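Local coordinates for protein 5-formaminoimidazole-4-carboxamide-1-(Beta)-D-ribofuranosyl 5'-monophosphate synthetase (Thermococcus kodakarensis, PDB 2PBZ) that probably works as an ATP-dependent, metal-requiring ligase that forms a carbon-nitrogen bond on the way to IMP in purine biosynthesis, at residues His174-Pro179 and Arg183-Gly188; Leu282-Arg287 and Gly291-Arg296. All blocks are in the same frame, centred on the assembly; numbering follows the deposited sequence.

Contact 1: residues His174-Pro179 and Arg183-Gly188; sequences HFFYSP and RLELLG
The ring of Phe-175 has the carbonyl O of Glu-185 at its edge, near the ring plane, while Leu-184 and Leu-186 come in at a slant. From Leu-186, CD2 touches CE2 of Phe-175 at 3.5 Å; CD1 of Leu-184 meets CD2 of the same ring at 3.7 Å. The ring of Phe-250, on strand 249-255, meets Phe-175 with its plane nearly parallel. Further along, the ring of Tyr-177 has Leu-184 N at its edge, and its CD1 lies 3.2 Å from the carbonyl O of Arg-183. With CG anti to the backbone N (chi1 174°), Tyr-177 brings its ring close to the neighbouring strand at Arg-183 and Leu-184. These groups share one face of a beta hairpin whose strands, 170-178 and 183-194, sit side by side within the five-stranded antiparallel sheet of what is probably an ATP-grasp domain. Phe-176 and Glu-185 make a hydrogen-bonded pair, as do Ser-178 and Arg-183; in the latter, Ser-178 N reaches Arg-183 O at 2.9 Å. At the far end His-174 O accepts from Leu-187 N at 3.0 Å, and His-174 N donates to Gly-188 O at 2.9 Å. The register is consistent with a beta bulge, Leu-187 being the extra residue. The side chain of His-174 lies close to that of the ATP-binding Tyr-172 and about 10 Å from the bound ATP. The other face carries Phe-176, Ser-178, Arg-183 and Glu-185. Here Arg-183 NE bonds to Glu-185 OE2 at 2.8 Å, on the anti side of the carboxylate, in a salt bridge along one strand. The guanidinium also makes a cation-pi contact with Trp-284, and Glu-185 OE1 pairs with Arg-293 of helix 290-302, which packs across this face.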
ATOM      1  N   HIS A 174      -1.418 -12.919   8.127  1.00 42.00           N
ATOM      2  CA  HIS A 174      -2.493 -12.833   9.095  1.00 42.03           C
ATOM      3  C   HIS A 174      -3.554 -13.910   8.866  1.00 41.02           C
ATOM      4  O   HIS A 174      -4.025 -14.106   7.740  1.00 40.57           O
ATOM      5  CB  HIS A 174      -3.118 -11.438   9.006  1.00 43.76           C
ATOM      6  CG  HIS A 174      -2.113 -10.333   9.104  1.00 46.68           C
ATOM      7  ND1 HIS A 174      -1.480 -10.008  10.286  1.00 46.95           N
ATOM      8  CD2 HIS A 174      -1.577  -9.525   8.157  1.00 47.58           C
ATOM      9  CE1 HIS A 174      -0.596  -9.052  10.061  1.00 47.41           C
ATOM     10  NE2 HIS A 174      -0.633  -8.743   8.778  1.00 48.42           N
ATOM     11  N   PHE A 175      -3.930 -14.598   9.940  1.00 39.34           N
ATOM     12  CA  PHE A 175      -4.943 -15.655   9.867  1.00 38.98           C
ATOM     13  C   PHE A 175      -6.051 -15.449  10.878  1.00 40.06           C
ATOM     14  O   PHE A 175      -5.892 -14.743  11.876  1.00 39.68           O
ATOM     15  CB  PHE A 175      -4.349 -17.033  10.163  1.00 37.74           C
ATOM     16  CG  PHE A 175      -3.390 -17.532   9.136  1.00 36.82           C
ATOM     17  CD1 PHE A 175      -2.021 -17.492   9.368  1.00 35.56           C
ATOM     18  CD2 PHE A 175      -3.859 -18.113   7.956  1.00 37.19           C
ATOM     19  CE1 PHE A 175      -1.122 -18.031   8.450  1.00 35.04           C
ATOM     20  CE2 PHE A 175      -2.973 -18.657   7.023  1.00 36.40           C
ATOM     21  CZ  PHE A 175      -1.602 -18.617   7.272  1.00 36.55           C
ATOM     22  N   PHE A 176      -7.173 -16.098  10.624  1.00 41.08           N
ATOM     23  CA  PHE A 176      -8.288 -16.028  11.548  1.00 41.42           C
ATOM     24  C   PHE A 176      -8.981 -17.367  11.515  1.00 41.42           C
ATOM     25  O   PHE A 176      -9.699 -17.660  10.568  1.00 40.80           O
ATOM     26  CB  PHE A 176      -9.279 -14.934  11.149  1.00 40.45           C
ATOM     27  CG  PHE A 176     -10.367 -14.704  12.164  1.00 41.53           C
ATOM     28  CD1 PHE A 176     -10.254 -13.682  13.108  1.00 41.65           C
ATOM     29  CD2 PHE A 176     -11.505 -15.509  12.184  1.00 40.50           C
ATOM     30  CE1 PHE A 176     -11.255 -13.460  14.054  1.00 42.26           C
ATOM     31  CE2 PHE A 176     -12.522 -15.300  13.127  1.00 41.51           C
ATOM     32  CZ  PHE A 176     -12.394 -14.271  14.064  1.00 42.40           C
ATOM     33  N   TYR A 177      -8.750 -18.202  12.520  1.00 42.29           N
ATOM     34  CA  TYR A 177      -9.443 -19.475  12.530  1.00 42.97           C
ATOM     35  C   TYR A 177     -10.768 -19.223  13.227  1.00 42.51           C
ATOM     36  O   TYR A 177     -10.790 -18.693  14.321  1.00 42.11           O
ATOM     37  CB  TYR A 177      -8.672 -20.544  13.293  1.00 45.52           C
ATOM     38  CG  TYR A 177      -9.501 -21.796  13.390  1.00 48.59           C
ATOM     39  CD1 TYR A 177      -9.827 -22.516  12.244  1.00 49.20           C
ATOM     40  CD2 TYR A 177     -10.075 -22.183  14.603  1.00 50.17           C
ATOM     41  CE1 TYR A 177     -10.709 -23.582  12.293  1.00 52.50           C
ATOM     42  CE2 TYR A 177     -10.965 -23.253  14.662  1.00 52.80           C
ATOM     43  CZ  TYR A 177     -11.276 -23.946  13.501  1.00 53.71           C
ATOM     44  OH  TYR A 177     -12.156 -24.988  13.541  1.00 54.94           O
ATOM     45  N   SER A 178     -11.878 -19.600  12.614  1.00 43.18           N
ATOM     46  CA  SER A 178     -13.150 -19.336  13.253  1.00 44.40           C
ATOM     47  C   SER A 178     -13.889 -20.585  13.657  1.00 46.45           C
ATOM     48  O   SER A 178     -14.106 -21.472  12.835  1.00 48.06           O
ATOM     49  CB  SER A 178     -14.040 -18.518  12.331  1.00 43.07           C
ATOM     50  OG  SER A 178     -14.536 -19.320  11.294  1.00 44.56           O
ATOM     51  N   PRO A 179     -14.261 -20.690  14.943  1.00 47.23           N
ATOM     52  CA  PRO A 179     -14.995 -21.875  15.403  1.00 46.80           C
ATOM     53  C   PRO A 179     -16.403 -21.816  14.848  1.00 47.43           C
ATOM     54  O   PRO A 179     -16.932 -22.798  14.351  1.00 47.96           O
ATOM     55  CB  PRO A 179     -14.955 -21.739  16.915  1.00 46.30           C
ATOM     56  CG  PRO A 179     -13.633 -21.082  17.146  1.00 46.30           C
ATOM     57  CD  PRO A 179     -13.621 -20.006  16.079  1.00 46.33           C
ATOM     58  N   ARG A 183     -13.391 -22.818  10.021  1.00 50.37           N
ATOM     59  CA  ARG A 183     -12.490 -22.673   8.887  1.00 46.64           C
ATOM     60  C   ARG A 183     -11.363 -21.712   9.192  1.00 45.79           C
ATOM     61  O   ARG A 183     -11.483 -20.852  10.053  1.00 47.45           O
ATOM     62  CB  ARG A 183     -13.242 -22.194   7.643  1.00 44.10           C
ATOM     63  CG  ARG A 183     -13.671 -20.748   7.688  1.00 43.25           C
ATOM     64  CD  ARG A 183     -14.378 -20.310   6.413  1.00 40.95           C
ATOM     65  NE  ARG A 183     -14.923 -18.963   6.555  1.00 39.69           N
ATOM     66  CZ  ARG A 183     -15.739 -18.376   5.685  1.00 38.08           C
ATOM     67  NH1 ARG A 183     -16.121 -19.012   4.587  1.00 34.95           N
ATOM     68  NH2 ARG A 183     -16.172 -17.145   5.919  1.00 35.47           N
ATOM     69  N   LEU A 184     -10.259 -21.889   8.480  1.00 45.26           N
ATOM     70  CA  LEU A 184      -9.080 -21.054   8.613  1.00 44.15           C
ATOM     71  C   LEU A 184      -9.112 -20.036   7.485  1.00 43.92           C
ATOM     72  O   LEU A 184      -9.201 -20.409   6.316  1.00 43.49           O
ATOM     73  CB  LEU A 184      -7.809 -21.890   8.492  1.00 43.75           C
ATOM     74  CG  LEU A 184      -6.517 -21.074   8.381  1.00 42.39           C
ATOM     75  CD1 LEU A 184      -6.372 -20.247   9.642  1.00 41.98           C
ATOM     76  CD2 LEU A 184      -5.318 -21.983   8.172  1.00 41.25           C
ATOM     77  N   GLU A 185      -9.035 -18.755   7.839  1.00 43.00           N
ATOM     78  CA  GLU A 185      -9.058 -17.681   6.850  1.00 42.70           C
ATOM     79  C   GLU A 185      -7.712 -16.960   6.761  1.00 40.48           C
ATOM     80  O   GLU A 185      -7.190 -16.497   7.767  1.00 40.34           O
ATOM     81  CB  GLU A 185     -10.163 -16.674   7.203  1.00 45.24           C
ATOM     82  CG  GLU A 185     -11.584 -17.119   6.882  1.00 46.46           C
ATOM     83  CD  GLU A 185     -12.634 -16.303   7.625  1.00 46.82           C
ATOM     84  OE1 GLU A 185     -12.351 -15.139   7.933  1.00 49.51           O
ATOM     85  OE2 GLU A 185     -13.742 -16.810   7.895  1.00 46.08           O
ATOM     86  N   LEU A 186      -7.159 -16.897   5.551  1.00 39.43           N
ATOM     87  CA  LEU A 186      -5.891 -16.208   5.275  1.00 39.49           C
ATOM     88  C   LEU A 186      -6.391 -14.831   4.836  1.00 38.47           C
ATOM     89  O   LEU A 186      -6.861 -14.663   3.713  1.00 37.04           O
ATOM     90  CB  LEU A 186      -5.145 -16.928   4.138  1.00 38.96           C
ATOM     91  CG  LEU A 186      -3.769 -16.535   3.564  1.00 39.10           C
ATOM     92  CD1 LEU A 186      -3.211 -15.339   4.279  1.00 40.41           C
ATOM     93  CD2 LEU A 186      -2.822 -17.725   3.657  1.00 37.26           C
ATOM     94  N   LEU A 187      -6.294 -13.854   5.732  1.00 37.92           N
ATOM     95  CA  LEU A 187      -6.819 -12.526   5.464  1.00 38.33           C
ATOM     96  C   LEU A 187      -5.894 -11.388   5.070  1.00 38.77           C
ATOM     97  O   LEU A 187      -6.345 -10.285   4.833  1.00 40.01           O
ATOM     98  CB  LEU A 187      -7.682 -12.094   6.656  1.00 38.63           C
ATOM     99  CG  LEU A 187      -8.862 -13.049   6.873  1.00 39.93           C
ATOM    100  CD1 LEU A 187      -9.602 -12.676   8.116  1.00 40.67           C
ATOM    101  CD2 LEU A 187      -9.799 -13.003   5.684  1.00 40.13           C
ATOM    102  N   GLY A 188      -4.606 -11.636   4.986  1.00 40.13           N
ATOM    103  CA  GLY A 188      -3.730 -10.563   4.580  1.00 40.31           C
ATOM    104  C   GLY A 188      -2.267 -10.857   4.762  1.00 41.38           C
ATOM    105  O   GLY A 188      -1.880 -11.806   5.443  1.00 42.99           O
TER

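Contact 2: residues Leu282-Arg287 and Gly291-Arg296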
ATOM      1  N   LEU A 282     -12.676 -12.825  -0.238  1.00 47.29           N
ATOM      2  CA  LEU A 282     -12.717 -14.164  -0.791  1.00 46.65           C
ATOM      3  C   LEU A 282     -13.701 -15.010   0.019  1.00 47.86           C
ATOM      4  O   LEU A 282     -14.316 -15.939  -0.506  1.00 48.31           O
ATOM      5  CB  LEU A 282     -11.317 -14.784  -0.750  1.00 45.41           C
ATOM      6  CG  LEU A 282     -10.229 -14.002  -1.496  1.00 43.40           C
ATOM      7  CD1 LEU A 282      -8.854 -14.501  -1.098  1.00 41.98           C
ATOM      8  CD2 LEU A 282     -10.452 -14.119  -2.981  1.00 42.22           C
ATOM      9  N   TYR A 283     -13.861 -14.680   1.298  1.00 48.75           N
ATOM     10  CA  TYR A 283     -14.778 -15.419   2.151  1.00 49.06           C
ATOM     11  C   TYR A 283     -16.061 -14.642   2.295  1.00 50.43           C
ATOM     12  O   TYR A 283     -17.118 -15.216   2.572  1.00 52.34           O
ATOM     13  CB  TYR A 283     -14.173 -15.643   3.527  1.00 48.08           C
ATOM     14  CG  TYR A 283     -12.797 -16.233   3.471  1.00 48.54           C
ATOM     15  CD1 TYR A 283     -11.682 -15.415   3.350  1.00 49.50           C
ATOM     16  CD2 TYR A 283     -12.606 -17.613   3.494  1.00 48.02           C
ATOM     17  CE1 TYR A 283     -10.403 -15.954   3.255  1.00 50.55           C
ATOM     18  CE2 TYR A 283     -11.338 -18.160   3.391  1.00 49.48           C
ATOM     19  CZ  TYR A 283     -10.237 -17.324   3.271  1.00 50.17           C
ATOM     20  OH  TYR A 283      -8.975 -17.841   3.166  1.00 50.81           O
ATOM     21  N   TRP A 284     -15.963 -13.328   2.119  1.00 50.66           N
ATOM     22  CA  TRP A 284     -17.116 -12.444   2.223  1.00 49.95           C
ATOM     23  C   TRP A 284     -17.290 -11.581   0.996  1.00 50.57           C
ATOM     24  O   TRP A 284     -16.368 -11.399   0.217  1.00 52.07           O
ATOM     25  CB  TRP A 284     -16.985 -11.575   3.460  1.00 47.50           C
ATOM     26  CG  TRP A 284     -17.516 -12.291   4.638  1.00 48.83           C
ATOM     27  CD1 TRP A 284     -18.836 -12.477   4.968  1.00 49.67           C
ATOM     28  CD2 TRP A 284     -16.757 -12.997   5.622  1.00 46.95           C
ATOM     29  NE1 TRP A 284     -18.943 -13.259   6.098  1.00 47.19           N
ATOM     30  CE2 TRP A 284     -17.683 -13.591   6.521  1.00 46.94           C
ATOM     31  CE3 TRP A 284     -15.388 -13.191   5.831  1.00 44.99           C
ATOM     32  CZ2 TRP A 284     -17.279 -14.356   7.603  1.00 45.35           C
ATOM     33  CZ3 TRP A 284     -14.990 -13.946   6.895  1.00 44.60           C
ATOM     34  CH2 TRP A 284     -15.932 -14.524   7.776  1.00 47.52           C
ATOM     35  N   GLY A 285     -18.477 -11.047   0.798  1.00 50.95           N
ATOM     36  CA  GLY A 285     -18.656 -10.220  -0.373  1.00 52.26           C
ATOM     37  C   GLY A 285     -17.951  -8.898  -0.173  1.00 52.68           C
ATOM     38  O   GLY A 285     -17.473  -8.268  -1.113  1.00 54.18           O
ATOM     39  N   GLU A 286     -17.867  -8.499   1.086  1.00 52.91           N
ATOM     40  CA  GLU A 286     -17.280  -7.235   1.479  1.00 51.36           C
ATOM     41  C   GLU A 286     -15.853  -7.352   1.994  1.00 49.92           C
ATOM     42  O   GLU A 286     -15.411  -8.425   2.396  1.00 49.05           O
ATOM     43  CB  GLU A 286     -18.185  -6.596   2.537  1.00 53.32           C
ATOM     44  CG  GLU A 286     -18.440  -7.503   3.720  1.00 55.77           C
ATOM     45  CD  GLU A 286     -19.511  -6.974   4.647  1.00 58.24           C
ATOM     46  OE1 GLU A 286     -19.532  -5.736   4.874  1.00 60.39           O
ATOM     47  OE2 GLU A 286     -20.316  -7.796   5.156  1.00 59.35           O
ATOM     48  N   ARG A 287     -15.148  -6.221   1.986  1.00 49.82           N
ATOM     49  CA  ARG A 287     -13.758  -6.146   2.436  1.00 48.89           C
ATOM     50  C   ARG A 287     -13.600  -6.653   3.856  1.00 48.07           C
ATOM     51  O   ARG A 287     -13.178  -7.790   4.064  1.00 48.31           O
ATOM     52  CB  ARG A 287     -13.243  -4.719   2.382  1.00 48.31           C
ATOM     53  CG  ARG A 287     -11.780  -4.643   2.715  1.00 47.78           C
ATOM     54  CD  ARG A 287     -10.978  -4.803   1.466  1.00 47.33           C
ATOM     55  NE  ARG A 287     -10.391  -3.533   1.068  1.00 47.41           N
ATOM     56  CZ  ARG A 287     -10.122  -3.181  -0.185  1.00 47.99           C
ATOM     57  NH1 ARG A 287     -10.395  -4.010  -1.186  1.00 47.63           N
ATOM     58  NH2 ARG A 287      -9.562  -2.002  -0.433  1.00 47.98           N
ATOM     59  N   GLY A 291     -10.053  -6.477  12.615  1.00 40.99           N
ATOM     60  CA  GLY A 291     -10.744  -6.017  13.798  1.00 37.26           C
ATOM     61  C   GLY A 291     -12.227  -6.210  13.597  1.00 36.98           C
ATOM     62  O   GLY A 291     -12.960  -6.492  14.538  1.00 35.98           O
ATOM     63  N   ARG A 292     -12.675  -6.059  12.353  1.00 37.30           N
ATOM     64  CA  ARG A 292     -14.084  -6.238  12.060  1.00 39.17           C
ATOM     65  C   ARG A 292     -14.413  -7.724  12.006  1.00 40.46           C
ATOM     66  O   ARG A 292     -15.537  -8.130  12.300  1.00 42.11           O
ATOM     67  CB  ARG A 292     -14.469  -5.562  10.743  1.00 35.85           C
ATOM     68  CG  ARG A 292     -15.974  -5.601  10.517  1.00 36.23           C
ATOM     69  CD  ARG A 292     -16.465  -4.718   9.390  1.00 37.76           C
ATOM     70  NE  ARG A 292     -17.919  -4.795   9.276  1.00 38.90           N
ATOM     71  CZ  ARG A 292     -18.617  -4.402   8.217  1.00 39.34           C
ATOM     72  NH1 ARG A 292     -18.000  -3.897   7.164  1.00 39.87           N
ATOM     73  NH2 ARG A 292     -19.937  -4.531   8.203  1.00 38.66           N
ATOM     74  N   ARG A 293     -13.420  -8.534  11.644  1.00 40.78           N
ATOM     75  CA  ARG A 293     -13.606  -9.974  11.550  1.00 40.79           C
ATOM     76  C   ARG A 293     -13.845 -10.542  12.939  1.00 39.81           C
ATOM     77  O   ARG A 293     -14.715 -11.391  13.130  1.00 41.26           O
ATOM     78  CB  ARG A 293     -12.383 -10.631  10.931  1.00 41.77           C
ATOM     79  CG  ARG A 293     -12.540 -12.115  10.732  1.00 43.11           C
ATOM     80  CD  ARG A 293     -13.702 -12.408   9.808  1.00 44.40           C
ATOM     81  NE  ARG A 293     -14.025 -13.828   9.783  1.00 47.07           N
ATOM     82  CZ  ARG A 293     -14.615 -14.485  10.778  1.00 48.62           C
ATOM     83  NH1 ARG A 293     -14.958 -13.840  11.887  1.00 51.02           N
ATOM     84  NH2 ARG A 293     -14.838 -15.792  10.675  1.00 48.00           N
ATOM     85  N   ILE A 294     -13.057 -10.072  13.898  1.00 38.36           N
ATOM     86  CA  ILE A 294     -13.205 -10.493  15.276  1.00 38.50           C
ATOM     87  C   ILE A 294     -14.617 -10.148  15.774  1.00 39.06           C
ATOM     88  O   ILE A 294     -15.257 -10.943  16.446  1.00 38.04           O
ATOM     89  CB  ILE A 294     -12.197  -9.779  16.161  1.00 38.37           C
ATOM     90  CG1 ILE A 294     -10.793 -10.252  15.822  1.00 38.93           C
ATOM     91  CG2 ILE A 294     -12.535 -10.005  17.619  1.00 38.83           C
ATOM     92  CD1 ILE A 294      -9.727  -9.445  16.490  1.00 40.15           C
ATOM     93  N   ALA A 295     -15.096  -8.957  15.421  1.00 40.04           N
ATOM     94  CA  ALA A 295     -16.418  -8.507  15.833  1.00 41.05           C
ATOM     95  C   ALA A 295     -17.514  -9.283  15.157  1.00 42.03           C
ATOM     96  O   ALA A 295     -18.552  -9.538  15.768  1.00 43.50           O
ATOM     97  CB  ALA A 295     -16.588  -7.032  15.549  1.00 39.32           C
ATOM     98  N   ARG A 296     -17.305  -9.657  13.896  1.00 42.70           N
ATOM     99  CA  ARG A 296     -18.338 -10.411  13.197  1.00 44.13           C
ATOM    100  C   ARG A 296     -18.421 -11.814  13.769  1.00 45.33           C
ATOM    101  O   ARG A 296     -19.483 -12.440  13.755  1.00 45.16           O
ATOM    102  CB  ARG A 296     -18.070 -10.488  11.698  1.00 41.83           C
ATOM    103  CG  ARG A 296     -19.071 -11.391  11.001  1.00 38.91           C
ATOM    104  CD  ARG A 296     -19.251 -11.028   9.563  1.00 38.54           C
ATOM    105  NE  ARG A 296     -19.602  -9.623   9.418  1.00 38.75           N
ATOM    106  CZ  ARG A 296     -19.901  -9.042   8.262  1.00 40.23           C
ATOM    107  NH1 ARG A 296     -19.898  -9.750   7.139  1.00 40.76           N
ATOM    108  NH2 ARG A 296     -20.181  -7.748   8.222  1.00 43.25           N
TER
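Glu-286 and Arg-296 approach from opposite directions, and two guanidinium nitrogens close on a single oxygen. Arg-296 NH1 reaches Glu-286 OE2 at 2.8 Å and NH2 reaches the same OE2 at 3.1 Å, an end-on grip in which the oxygen lies almost in the guanidinium plane. Both nitrogens come from one face of the carboxylate, well above its plane, and the two flat groups are turned 63° to each other. A bend at chi3 (-54°) in Arg-296 swings the guanidinium round towards the loop. This is the tight part of the contact.

The Arg-292 side is looser. That chain runs extended from the first turn of helix 290-302, crosses Glu-286 at about a right angle, and forms an ion pair between Arg-292 NH1 and Glu-286 OE1 at 3.3 Å, with the planes 82° apart. Beside the carboxylate, the indole of Trp-284 slides past Arg-296, with CD1 3.6 Å from NH1 at the guanidinium edge. The two planes are nearly perpendicular, and any cation-pi attraction is long and weak at most. Trp-284 also reaches Arg-293, whose guanidinium is engaged by Glu-185, but that approach is modelled too close to interpret.

Glu-286 and its two arginines are partly exposed. Beyond the contact, Glu-23 pairs with both Arg-292 and Arg-296. The chemistry is thus a surface salt-bridge network in which two carboxylates share two arginines, and the clustered charges would probably favour an ionised Glu-286.

Overall arrangement
From the N terminus, the chain reaches contact 1 first, where 174-179 turns back through a three-residue connection onto 183-188 and closes the hairpin. Contact 2 follows roughly a hundred residues later: 282-287 runs on from the short helix 280-283 and, through 288-290, closes a short loop onto helix 290-302. The two closures are in series, neither enclosing nor crossing the other, yet their centres lie just 10 Å apart. They meet at the Glu-185 to Arg-293 salt bridge and where Tyr-283 OH probably hydrogen-bonds to Leu-186 N. Together they set the loop and helix of contact 2 against the five-stranded antiparallel sheet, and Glu-23 extends the linkage towards the N-terminal part of the chain.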